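Local structure of hypothetical nigD-like protein (Bacteroides caccae, 3QWN) at residues Pro99-Val103 with Ile115-Lys119; Gly123-Val127 with Asn152-Glu156; Glu132-Phe137 with Asp169-Asp173; Gly141-Leu147 with Ile181-Tyr187. The protein is probably a NigD-like immunity protein, which by analogy would protect its producer from a toxic partner such as a bacteriocin. All coordinates share one frame; numbering follows the deposited sequence.

Contact 1 of 4, residues Pro99-Val103 with Ile115-Lys119; sequences PVDVV and ILNLK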
# COMPACT_ATOMS: atom_id res chain seq x y z
N PRO A 99 7.65 -8.65 13.21
CA PRO A 99 6.76 -9.52 12.43
C PRO A 99 5.39 -8.97 12.14
O PRO A 99 4.83 -8.19 12.90
CB PRO A 99 6.64 -10.78 13.30
CG PRO A 99 7.87 -10.78 14.10
CD PRO A 99 8.08 -9.33 14.45
N VAL A 100 4.87 -9.39 10.98
CA VAL A 100 3.54 -9.08 10.46
C VAL A 100 3.04 -10.34 9.75
O VAL A 100 3.83 -11.24 9.42
CB VAL A 100 3.48 -7.84 9.49
CG1 VAL A 100 4.08 -6.58 10.09
CG2 VAL A 100 4.09 -8.14 8.11
N ASP A 101 1.72 -10.38 9.48
CA ASP A 101 1.11 -11.38 8.62
C ASP A 101 0.61 -10.67 7.38
O ASP A 101 0.19 -9.51 7.46
CB ASP A 101 -0.04 -12.13 9.33
CG ASP A 101 0.38 -13.04 10.47
OD1 ASP A 101 1.54 -13.52 10.48
OD2 ASP A 101 -0.46 -13.28 11.35
N VAL A 102 0.70 -11.32 6.22
CA VAL A 102 0.13 -10.75 5.01
C VAL A 102 -1.29 -11.35 4.89
O VAL A 102 -1.43 -12.57 4.85
CB VAL A 102 1.00 -10.97 3.75
CG1 VAL A 102 0.24 -10.55 2.48
CG2 VAL A 102 2.34 -10.24 3.87
N VAL A 103 -2.33 -10.50 4.90
CA VAL A 103 -3.73 -10.93 4.76
C VAL A 103 -4.05 -11.10 3.26
O VAL A 103 -4.64 -12.09 2.88
CB VAL A 103 -4.69 -9.90 5.43
CG1 VAL A 103 -6.15 -10.27 5.18
CG2 VAL A 103 -4.40 -9.82 6.92
N ILE A 115 -2.54 -5.78 2.54
CA ILE A 115 -3.22 -5.70 3.82
C ILE A 115 -2.40 -6.55 4.76
O ILE A 115 -2.19 -7.74 4.51
CB ILE A 115 -4.69 -6.14 3.74
CG1 ILE A 115 -5.47 -5.33 2.69
CG2 ILE A 115 -5.32 -6.05 5.12
CD1 ILE A 115 -6.93 -5.83 2.45
N LEU A 116 -1.90 -5.93 5.83
CA LEU A 116 -1.12 -6.64 6.83
C LEU A 116 -1.90 -6.80 8.11
O LEU A 116 -2.78 -6.00 8.40
CB LEU A 116 0.20 -5.88 7.14
CG LEU A 116 1.11 -5.50 5.97
CD1 LEU A 116 2.29 -4.69 6.47
CD2 LEU A 116 1.58 -6.74 5.18
N ASN A 117 -1.58 -7.83 8.87
CA ASN A 117 -2.12 -7.99 10.21
C ASN A 117 -0.95 -7.86 11.17
O ASN A 117 0.09 -8.52 11.01
CB ASN A 117 -2.92 -9.27 10.46
CG ASN A 117 -3.63 -9.19 11.79
OD1 ASN A 117 -4.60 -8.42 11.98
ND2 ASN A 117 -3.07 -9.87 12.80
N LEU A 118 -1.13 -6.98 12.14
CA LEU A 118 -0.19 -6.61 13.19
C LEU A 118 -0.77 -6.92 14.54
O LEU A 118 -1.99 -6.86 14.71
CB LEU A 118 0.02 -5.07 13.12
CG LEU A 118 1.10 -4.51 12.25
CD1 LEU A 118 0.75 -4.66 10.78
CD2 LEU A 118 1.25 -3.06 12.54
N LYS A 119 0.09 -7.12 15.51
CA LYS A 119 -0.28 -7.24 16.91
C LYS A 119 0.34 -5.99 17.53
O LYS A 119 1.55 -5.78 17.46
CB LYS A 119 0.16 -8.58 17.54
CG LYS A 119 -0.81 -9.75 17.28
CD LYS A 119 -1.80 -9.97 18.43
CE LYS A 119 -2.42 -11.36 18.46
NZ LYS A 119 -3.37 -11.51 19.60
O HOH W 1 2.87 -7.29 14.74

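Contact 2 of 4, residues Gly123-Val127 with Asn152-Glu156; sequences GKQHV and NGDEE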
# COMPACT_ATOMS: atom_id res chain seq x y z
N GLY A 123 0.37 3.99 21.60
CA GLY A 123 1.32 5.05 21.92
C GLY A 123 2.64 5.02 21.18
O GLY A 123 3.48 5.89 21.41
N LYS A 124 2.84 4.00 20.32
CA LYS A 124 4.05 3.80 19.53
C LYS A 124 3.69 3.75 18.07
O LYS A 124 2.69 3.11 17.69
CB LYS A 124 4.80 2.53 19.95
CG LYS A 124 5.72 2.81 21.12
CD LYS A 124 5.19 2.24 22.41
CE LYS A 124 6.17 2.42 23.52
NZ LYS A 124 5.77 1.64 24.71
N GLN A 125 4.47 4.48 17.26
CA GLN A 125 4.26 4.58 15.82
C GLN A 125 4.91 3.39 15.14
O GLN A 125 6.06 3.06 15.42
CB GLN A 125 4.82 5.92 15.27
CG GLN A 125 4.51 6.24 13.80
CD GLN A 125 3.04 6.28 13.43
OE1 GLN A 125 2.19 6.85 14.11
NE2 GLN A 125 2.70 5.67 12.31
N HIS A 126 4.14 2.70 14.29
CA HIS A 126 4.59 1.57 13.51
C HIS A 126 5.07 2.17 12.20
O HIS A 126 4.31 2.85 11.50
CB HIS A 126 3.49 0.51 13.37
CG HIS A 126 3.24 -0.26 14.63
ND1 HIS A 126 3.70 -1.55 14.80
CD2 HIS A 126 2.61 0.13 15.76
CE1 HIS A 126 3.32 -1.92 16.00
NE2 HIS A 126 2.66 -0.94 16.62
N VAL A 127 6.36 2.04 11.93
CA VAL A 127 6.99 2.62 10.75
C VAL A 127 7.25 1.51 9.73
O VAL A 127 7.88 0.50 10.05
CB VAL A 127 8.28 3.43 11.09
CG1 VAL A 127 8.84 4.12 9.85
CG2 VAL A 127 8.01 4.47 12.19
N ASN A 152 8.67 0.02 17.23
CA ASN A 152 9.15 0.96 18.27
C ASN A 152 8.86 0.46 19.70
O ASN A 152 8.49 1.23 20.59
CB ASN A 152 8.56 2.38 18.07
CG ASN A 152 9.35 3.22 17.08
OD1 ASN A 152 10.51 3.56 17.31
ND2 ASN A 152 8.72 3.56 15.96
N GLY A 153 9.02 -0.85 19.88
CA GLY A 153 8.80 -1.51 21.17
C GLY A 153 7.36 -1.71 21.58
O GLY A 153 7.11 -2.15 22.71
N ASP A 154 6.40 -1.42 20.68
CA ASP A 154 4.97 -1.62 20.95
C ASP A 154 4.70 -3.08 21.27
O ASP A 154 5.23 -3.96 20.59
CB ASP A 154 4.11 -1.16 19.76
CG ASP A 154 2.67 -0.86 20.10
OD1 ASP A 154 2.39 -0.59 21.28
OD2 ASP A 154 1.84 -0.85 19.17
N GLU A 155 3.91 -3.35 22.34
CA GLU A 155 3.57 -4.71 22.78
C GLU A 155 2.66 -5.38 21.74
O GLU A 155 1.96 -4.70 21.00
CB GLU A 155 2.90 -4.68 24.17
CG GLU A 155 3.78 -4.16 25.29
CD GLU A 155 3.90 -2.65 25.44
OE1 GLU A 155 3.17 -1.91 24.74
OE2 GLU A 155 4.72 -2.20 26.27
N GLU A 156 2.71 -6.70 21.65
CA GLU A 156 1.93 -7.47 20.68
C GLU A 156 0.67 -7.99 21.35
O GLU A 156 0.58 -9.18 21.68
CB GLU A 156 2.80 -8.61 20.11
CG GLU A 156 3.99 -8.07 19.34
CD GLU A 156 4.97 -9.07 18.78
OE1 GLU A 156 5.00 -10.21 19.27
OE2 GLU A 156 5.75 -8.69 17.87
O HOH W 2 0.39 1.87 18.68

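Contact 3 of 4, residues Glu132-Phe137 with Asp169-Asp173; sequences EDLSEF and DKYAD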
# COMPACT_ATOMS: atom_id res chain seq x y z
N GLU A 132 14.86 -2.08 -0.97
CA GLU A 132 15.02 -2.43 -2.38
C GLU A 132 16.41 -2.99 -2.69
O GLU A 132 17.45 -2.43 -2.28
CB GLU A 132 14.77 -1.17 -3.22
CG GLU A 132 14.84 -1.35 -4.72
CD GLU A 132 14.82 -0.04 -5.48
OE1 GLU A 132 15.77 0.76 -5.32
OE2 GLU A 132 13.86 0.18 -6.25
N ASP A 133 16.42 -4.09 -3.46
CA ASP A 133 17.63 -4.72 -3.98
C ASP A 133 17.45 -4.89 -5.48
O ASP A 133 16.55 -5.61 -5.91
CB ASP A 133 17.95 -6.06 -3.28
CG ASP A 133 19.02 -6.88 -3.99
OD1 ASP A 133 20.06 -6.31 -4.36
OD2 ASP A 133 18.79 -8.09 -4.19
N LEU A 134 18.30 -4.21 -6.27
CA LEU A 134 18.19 -4.25 -7.72
C LEU A 134 19.33 -5.03 -8.35
O LEU A 134 19.56 -4.90 -9.55
CB LEU A 134 18.12 -2.83 -8.29
CG LEU A 134 16.90 -1.99 -7.89
CD1 LEU A 134 17.10 -0.53 -8.29
CD2 LEU A 134 15.60 -2.57 -8.46
N SER A 135 20.01 -5.91 -7.57
CA SER A 135 21.15 -6.72 -8.04
C SER A 135 20.83 -7.61 -9.26
O SER A 135 21.72 -7.88 -10.07
CB SER A 135 21.70 -7.58 -6.91
OG SER A 135 20.74 -8.51 -6.42
N GLU A 136 19.57 -8.04 -9.40
CA GLU A 136 19.13 -8.89 -10.51
C GLU A 136 18.31 -8.11 -11.55
O GLU A 136 17.87 -8.72 -12.53
CB GLU A 136 18.25 -10.06 -10.00
CG GLU A 136 18.86 -11.05 -9.03
CD GLU A 136 17.82 -11.93 -8.36
OE1 GLU A 136 17.04 -12.61 -9.08
OE2 GLU A 136 17.78 -11.95 -7.11
N PHE A 137 18.09 -6.80 -11.35
CA PHE A 137 17.25 -5.99 -12.24
C PHE A 137 17.76 -5.91 -13.68
O PHE A 137 16.93 -5.94 -14.60
CB PHE A 137 17.03 -4.59 -11.70
CG PHE A 137 15.92 -3.84 -12.40
CD1 PHE A 137 14.60 -4.23 -12.25
CD2 PHE A 137 16.19 -2.72 -13.19
CE1 PHE A 137 13.56 -3.52 -12.88
CE2 PHE A 137 15.15 -2.01 -13.81
CZ PHE A 137 13.85 -2.42 -13.66
N ASP A 169 6.12 3.25 -10.13
CA ASP A 169 6.40 4.18 -11.23
C ASP A 169 7.89 4.27 -11.57
O ASP A 169 8.23 4.41 -12.75
CB ASP A 169 5.83 5.57 -10.91
CG ASP A 169 4.37 5.54 -10.52
OD1 ASP A 169 3.54 5.06 -11.33
OD2 ASP A 169 4.05 5.92 -9.37
N LYS A 170 8.78 4.11 -10.56
CA LYS A 170 10.24 4.18 -10.72
C LYS A 170 10.82 3.04 -11.57
O LYS A 170 11.99 3.10 -11.96
CB LYS A 170 10.94 4.23 -9.35
CG LYS A 170 10.92 2.95 -8.49
CD LYS A 170 11.81 3.07 -7.25
CE LYS A 170 13.27 2.95 -7.61
NZ LYS A 170 14.16 3.12 -6.43
N TYR A 171 10.03 2.01 -11.86
CA TYR A 171 10.48 0.84 -12.62
C TYR A 171 10.10 0.94 -14.10
O TYR A 171 10.66 0.22 -14.93
CB TYR A 171 9.94 -0.46 -11.99
CG TYR A 171 10.33 -0.59 -10.53
CD1 TYR A 171 11.66 -0.63 -10.14
CD2 TYR A 171 9.36 -0.61 -9.53
CE1 TYR A 171 12.03 -0.69 -8.79
CE2 TYR A 171 9.71 -0.69 -8.18
CZ TYR A 171 11.04 -0.72 -7.82
OH TYR A 171 11.40 -0.82 -6.49
N ALA A 172 9.17 1.86 -14.42
CA ALA A 172 8.73 2.12 -15.79
C ALA A 172 9.82 2.87 -16.55
O ALA A 172 10.37 3.86 -16.03
CB ALA A 172 7.43 2.91 -15.79
N ASP A 173 10.18 2.36 -17.74
CA ASP A 173 11.18 2.97 -18.61
C ASP A 173 10.52 3.32 -19.95
O ASP A 173 10.12 2.42 -20.70
CB ASP A 173 12.41 2.06 -18.79
CG ASP A 173 13.66 2.74 -19.34
OD1 ASP A 173 13.59 3.95 -19.69
OD2 ASP A 173 14.71 2.07 -19.42

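Contact 4 of 4, residues Gly141-Leu147 with Ile181-Tyr187; sequences GTVNMLL and ITIKFKY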
# COMPACT_ATOMS: atom_id res chain seq x y z
N GLY A 141 15.23 -8.47 -14.79
CA GLY A 141 14.13 -7.57 -14.45
C GLY A 141 13.50 -7.80 -13.09
O GLY A 141 12.38 -7.32 -12.84
N THR A 142 14.20 -8.52 -12.20
CA THR A 142 13.71 -8.83 -10.85
C THR A 142 14.00 -7.67 -9.90
O THR A 142 15.13 -7.19 -9.82
CB THR A 142 14.32 -10.14 -10.34
OG1 THR A 142 14.00 -11.19 -11.25
CG2 THR A 142 13.86 -10.50 -8.93
N VAL A 143 12.94 -7.23 -9.18
CA VAL A 143 13.00 -6.21 -8.13
C VAL A 143 12.78 -6.95 -6.80
O VAL A 143 11.69 -7.49 -6.56
CB VAL A 143 11.97 -5.07 -8.32
CG1 VAL A 143 12.01 -4.09 -7.16
CG2 VAL A 143 12.18 -4.35 -9.65
N ASN A 144 13.82 -6.99 -5.95
CA ASN A 144 13.71 -7.63 -4.65
C ASN A 144 13.28 -6.60 -3.62
O ASN A 144 13.87 -5.53 -3.53
CB ASN A 144 15.00 -8.31 -4.25
CG ASN A 144 15.27 -9.55 -5.05
OD1 ASN A 144 14.56 -10.54 -4.95
ND2 ASN A 144 16.30 -9.51 -5.89
N MSE A 145 12.19 -6.91 -2.89
CA MSE A 145 11.63 -6.03 -1.87
C MSE A 145 11.55 -6.74 -0.54
O MSE A 145 11.08 -7.87 -0.46
CB MSE A 145 10.24 -5.55 -2.28
CG MSE A 145 10.23 -4.67 -3.50
SE MSE A 145 8.50 -3.87 -3.71
CE MSE A 145 8.80 -3.01 -5.43
N LEU A 146 12.03 -6.09 0.50
CA LEU A 146 11.97 -6.61 1.86
C LEU A 146 11.21 -5.61 2.68
O LEU A 146 11.54 -4.42 2.65
CB LEU A 146 13.36 -6.88 2.45
CG LEU A 146 13.44 -7.26 3.95
CD1 LEU A 146 12.65 -8.57 4.26
CD2 LEU A 146 14.89 -7.41 4.37
N LEU A 147 10.18 -6.07 3.41
CA LEU A 147 9.41 -5.19 4.26
C LEU A 147 10.24 -4.74 5.47
O LEU A 147 10.83 -5.57 6.17
CB LEU A 147 8.09 -5.85 4.74
CG LEU A 147 7.18 -4.95 5.58
CD1 LEU A 147 6.50 -3.90 4.73
CD2 LEU A 147 6.20 -5.75 6.35
N ILE A 181 8.73 -6.80 -15.55
CA ILE A 181 9.37 -6.68 -14.23
C ILE A 181 8.77 -7.75 -13.30
O ILE A 181 7.57 -8.02 -13.37
CB ILE A 181 9.20 -5.22 -13.71
CG1 ILE A 181 10.24 -4.31 -14.40
CG2 ILE A 181 9.34 -5.09 -12.19
CD1 ILE A 181 9.73 -3.03 -14.82
N THR A 182 9.61 -8.36 -12.45
CA THR A 182 9.18 -9.37 -11.49
C THR A 182 9.46 -8.86 -10.08
O THR A 182 10.62 -8.68 -9.70
CB THR A 182 9.85 -10.74 -11.76
OG1 THR A 182 9.56 -11.14 -13.10
CG2 THR A 182 9.37 -11.82 -10.80
N ILE A 183 8.41 -8.59 -9.31
CA ILE A 183 8.60 -8.12 -7.93
C ILE A 183 8.58 -9.34 -7.03
O ILE A 183 7.61 -10.10 -7.05
CB ILE A 183 7.56 -7.04 -7.51
CG1 ILE A 183 7.68 -5.78 -8.42
CG2 ILE A 183 7.70 -6.68 -6.01
CD1 ILE A 183 6.39 -5.22 -8.78
N LYS A 184 9.66 -9.53 -6.26
CA LYS A 184 9.79 -10.61 -5.29
C LYS A 184 9.80 -9.98 -3.89
O LYS A 184 10.78 -9.34 -3.50
CB LYS A 184 11.02 -11.46 -5.58
CG LYS A 184 10.90 -12.25 -6.87
CD LYS A 184 12.06 -13.18 -7.04
CE LYS A 184 12.03 -13.88 -8.38
NZ LYS A 184 13.06 -14.92 -8.45
N PHE A 185 8.69 -10.11 -3.18
CA PHE A 185 8.48 -9.51 -1.87
C PHE A 185 8.73 -10.50 -0.72
O PHE A 185 8.15 -11.58 -0.69
CB PHE A 185 7.05 -8.93 -1.77
CG PHE A 185 6.68 -8.35 -0.43
CD1 PHE A 185 7.17 -7.10 -0.03
CD2 PHE A 185 5.85 -9.04 0.45
CE1 PHE A 185 6.84 -6.58 1.22
CE2 PHE A 185 5.51 -8.51 1.69
CZ PHE A 185 6.01 -7.28 2.07
N LYS A 186 9.59 -10.09 0.23
CA LYS A 186 9.94 -10.81 1.45
C LYS A 186 9.51 -10.00 2.67
O LYS A 186 9.42 -8.77 2.61
CB LYS A 186 11.44 -11.09 1.51
CG LYS A 186 11.88 -12.31 0.72
CD LYS A 186 13.39 -12.52 0.81
CE LYS A 186 13.91 -13.43 -0.28
NZ LYS A 186 15.33 -13.81 -0.06
N TYR A 187 9.23 -10.69 3.77
CA TYR A 187 8.80 -10.04 5.02
C TYR A 187 9.02 -10.99 6.19
O TYR A 187 8.95 -12.22 6.00
CB TYR A 187 7.30 -9.60 4.95
CG TYR A 187 6.32 -10.77 4.92
CD1 TYR A 187 6.17 -11.56 3.78
CD2 TYR A 187 5.55 -11.08 6.04
CE1 TYR A 187 5.29 -12.65 3.77
CE2 TYR A 187 4.68 -12.18 6.04
CZ TYR A 187 4.54 -12.95 4.90
OH TYR A 187 3.62 -13.98 4.90
O HOH W 3 14.79 -14.23 -10.35

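Contact 1 of 4, residues Pro99-Val103 with Ile115-Lys119
Entering from Pro99, whose carbonyl is joined to Lys119 N through one water that donates to the first and accepts from the second, the chain first touches the 115-119 strand at Val100. Both of its methyl groups take part: CG1 lies beside Leu118 CD1 at 3.9 Å, the two side chains running the same way, while CG2 reaches toward Leu116 CD2. Asp101 and Asn117 then form an antiparallel hydrogen-bonded pair, Asp101 N to Asn117 O at 2.9 Å and Asn117 N to Asp101 O at 2.8 Å. The amide ND2 of Asn117 is held by Asn159, on the next strand. Val102 faces Leu116 across a non-hydrogen-bonded pair; its CG2 stands beside the backbone N, a position that turns it to the leucine methyl, 3.8 Å from Leu116 CD2. At Val103 the chain turns a corner, yet Val103 N still donates to Ile115 O at 2.8 Å. Its side chain leans over the partner strand, with CB 3.9 Å from Ile115 CG2 and CG2 3.9 Å from Asn117 CB. The two segments belong to the antiparallel hairpin of strands 101-108 and 111-120. Strand 158-167 pairs with the far edge of 111-120, and Val100, Leu116 and Leu118 pack against strand 142-150 of the other sheet.

Contact 2 of 4, residues Gly123-Val127 with Asn152-Glu156
This is a polar contact between two loops at one end of the beta-sandwich domain, carried mainly by a histidine-carboxylate hydrogen bond and a side-chain-to-backbone bond. The 123-127 segment leads from strand 111-120 into strand 127-133; the loop holding 152-156 runs from strand 142-150 to strand 158-167. His126 NE2 donates to Asp154 OD2 at 2.7 Å with an N-H...O angle of 170°; the oxygen lies in the plane of the ring, at its edge, and receives the bond on its anti lone pair. The carboxylate plane is turned 65° from the ring. A water bridges Lys124 O and the same OD2, and Asn121 N and Gly122 N bind OD2 and OD1 respectively. Imidazole ND1 is hydrogen-bonded to His149, so both ring nitrogens are engaged, which would fix the ring's rotation.

Asn152 ND2 reaches across to Gln125 O at 2.8 Å, nearly in its own amide plane. Lys124 lies alongside the 152-154 backbone: its CB touches Asp154 CB at 3.8 Å and its CG comes to 3.2 Å from Asn152 O. Its NZ stays 4.3 Å from Glu155 OE2, beyond a salt bridge; Glu155 OE1 is instead hydrogen-bonded to Asn121 ND2. Both loops cross between the two sheets of the C-terminal beta sandwich, and this structural His-carboxylate pair joins them side by side.

Contact 3 of 4, residues Glu132-Phe137 with Asp169-Asp173
One oxygen of a buried glutamate takes bonds from two consecutive residues of the facing loop: Glu132 OE2 accepts from Tyr171 OH at 2.7 Å and from Lys170 NZ at 3.0 Å. The two donors use different sides of it. The phenol comes in on the anti lone pair, whereas the ammonium meets OE2 on the syn side, 20° out of the carboxylate plane, and makes a second, weak bond to OE1 at 3.1 Å to complete the salt bridge. Glu132 sends its CG anti to the backbone N (chi1 -177°) and stays extended, so that its carboxylate spans the gap to the loop, arriving from the direction opposite to both partners. That carboxylate is turned 63° from the phenol ring, and its OE2 lies at the ring edge. A neighbouring ammonium and a phenol donor on one oxygen would be expected to favour the ionised carboxylate.

Lys170 also folds over its own neighbour: its CG sits 3.6 Å above the centre of the Tyr171 ring, which puts the aliphatic chain on one ring face. Farther along, Leu134 CD2 touches Tyr171 CE1 at 4.0 Å, and Phe137 CE1 comes to 4.4 Å from Tyr171 CD1. Within 132-137, Asp133 OD1 accepts from Ser135 N at 3.2 Å, an Asx turn within 133-135, and OD2 takes the hydroxyl of Ser135. The whole is a mixed polar and apolar contact of the C-terminal beta sandwich: the short 3-10 segment 169-171 lies against Glu132 of strand 127-133 and the residues that follow, joined by a salt bridge, a tyrosine hydrogen bond and an apolar flank.

Contact 4 of 4, residues Gly141-Leu147 with Ile181-Tyr187
Met145, a selenomethionine, presses its selenium against Ile183 CG2 at 3.7 Å, the two side chains crossing at an angle on the face that also carries Val143 and Phe185. Its chain runs extended beyond CG, which lays CG, SE and CE in turn past that one methyl. Val143 CG2 makes the neighbouring contact, 3.9 Å from Ile181 CG2. Phe185 projects with CG anti to the backbone N (chi1 176°), a direction that brings the ring over to the partner strand: CD1 approaches Met145 CB and CZ reaches Leu147 CB at 3.7 Å, in an oblique approach to the ring.

On the other face the side chains are more polar. Asn144 and Lys184 lie side by side, pointing the same way, with Asn144 OD1 3.7 Å from Lys184 CB; the Asn144 amide nitrogen is bound by Glu136. The extended lysine passes Thr142, its CD 3.7 Å from Thr142 CG2, and a water accepts from Lys184 NZ and donates to Thr142 OG1, which also bonds Asn140.

Six backbone hydrogen bonds join the parallel strands, beginning with Thr182 N to Gly141 O and ending with Leu147 N to Lys186 O; the axes are inclined by 20°. Strand 142-150 is flanked by 127-133 and strand 181-190 by 196-209, so the pair is internal to the mixed sheet. Its apolar face meets the three-stranded sheet, where Leu112, Met114 and Leu116 of 111-120 and Ile105 and Leu107 of 101-108 cover it.

How the contacts relate
All four contacts belong to the C-terminal beta-sandwich domain. Contact 1 lies in one sheet and contact 4 in the other, their centres 18 Å apart, yet they touch: Val100 CG2 meets Leu147 CD2 at 3.6 Å and Val102 CG2 meets Tyr187 CZ at 3.6 Å. Contact 2 sits beside contact 1, where Leu118 CD2 packs 3.7 Å from His126 ND1. Contact 3 is nearest to contact 4, with centres 9 Å apart; Asp133 N lies 2.9 Å from Asn144 O, a probable hydrogen bond between adjacent strands, and Tyr171 OH packs on Val143 CG1. Contacts 2 and 3, about 30 Å apart between centres, mark distant parts of the domain.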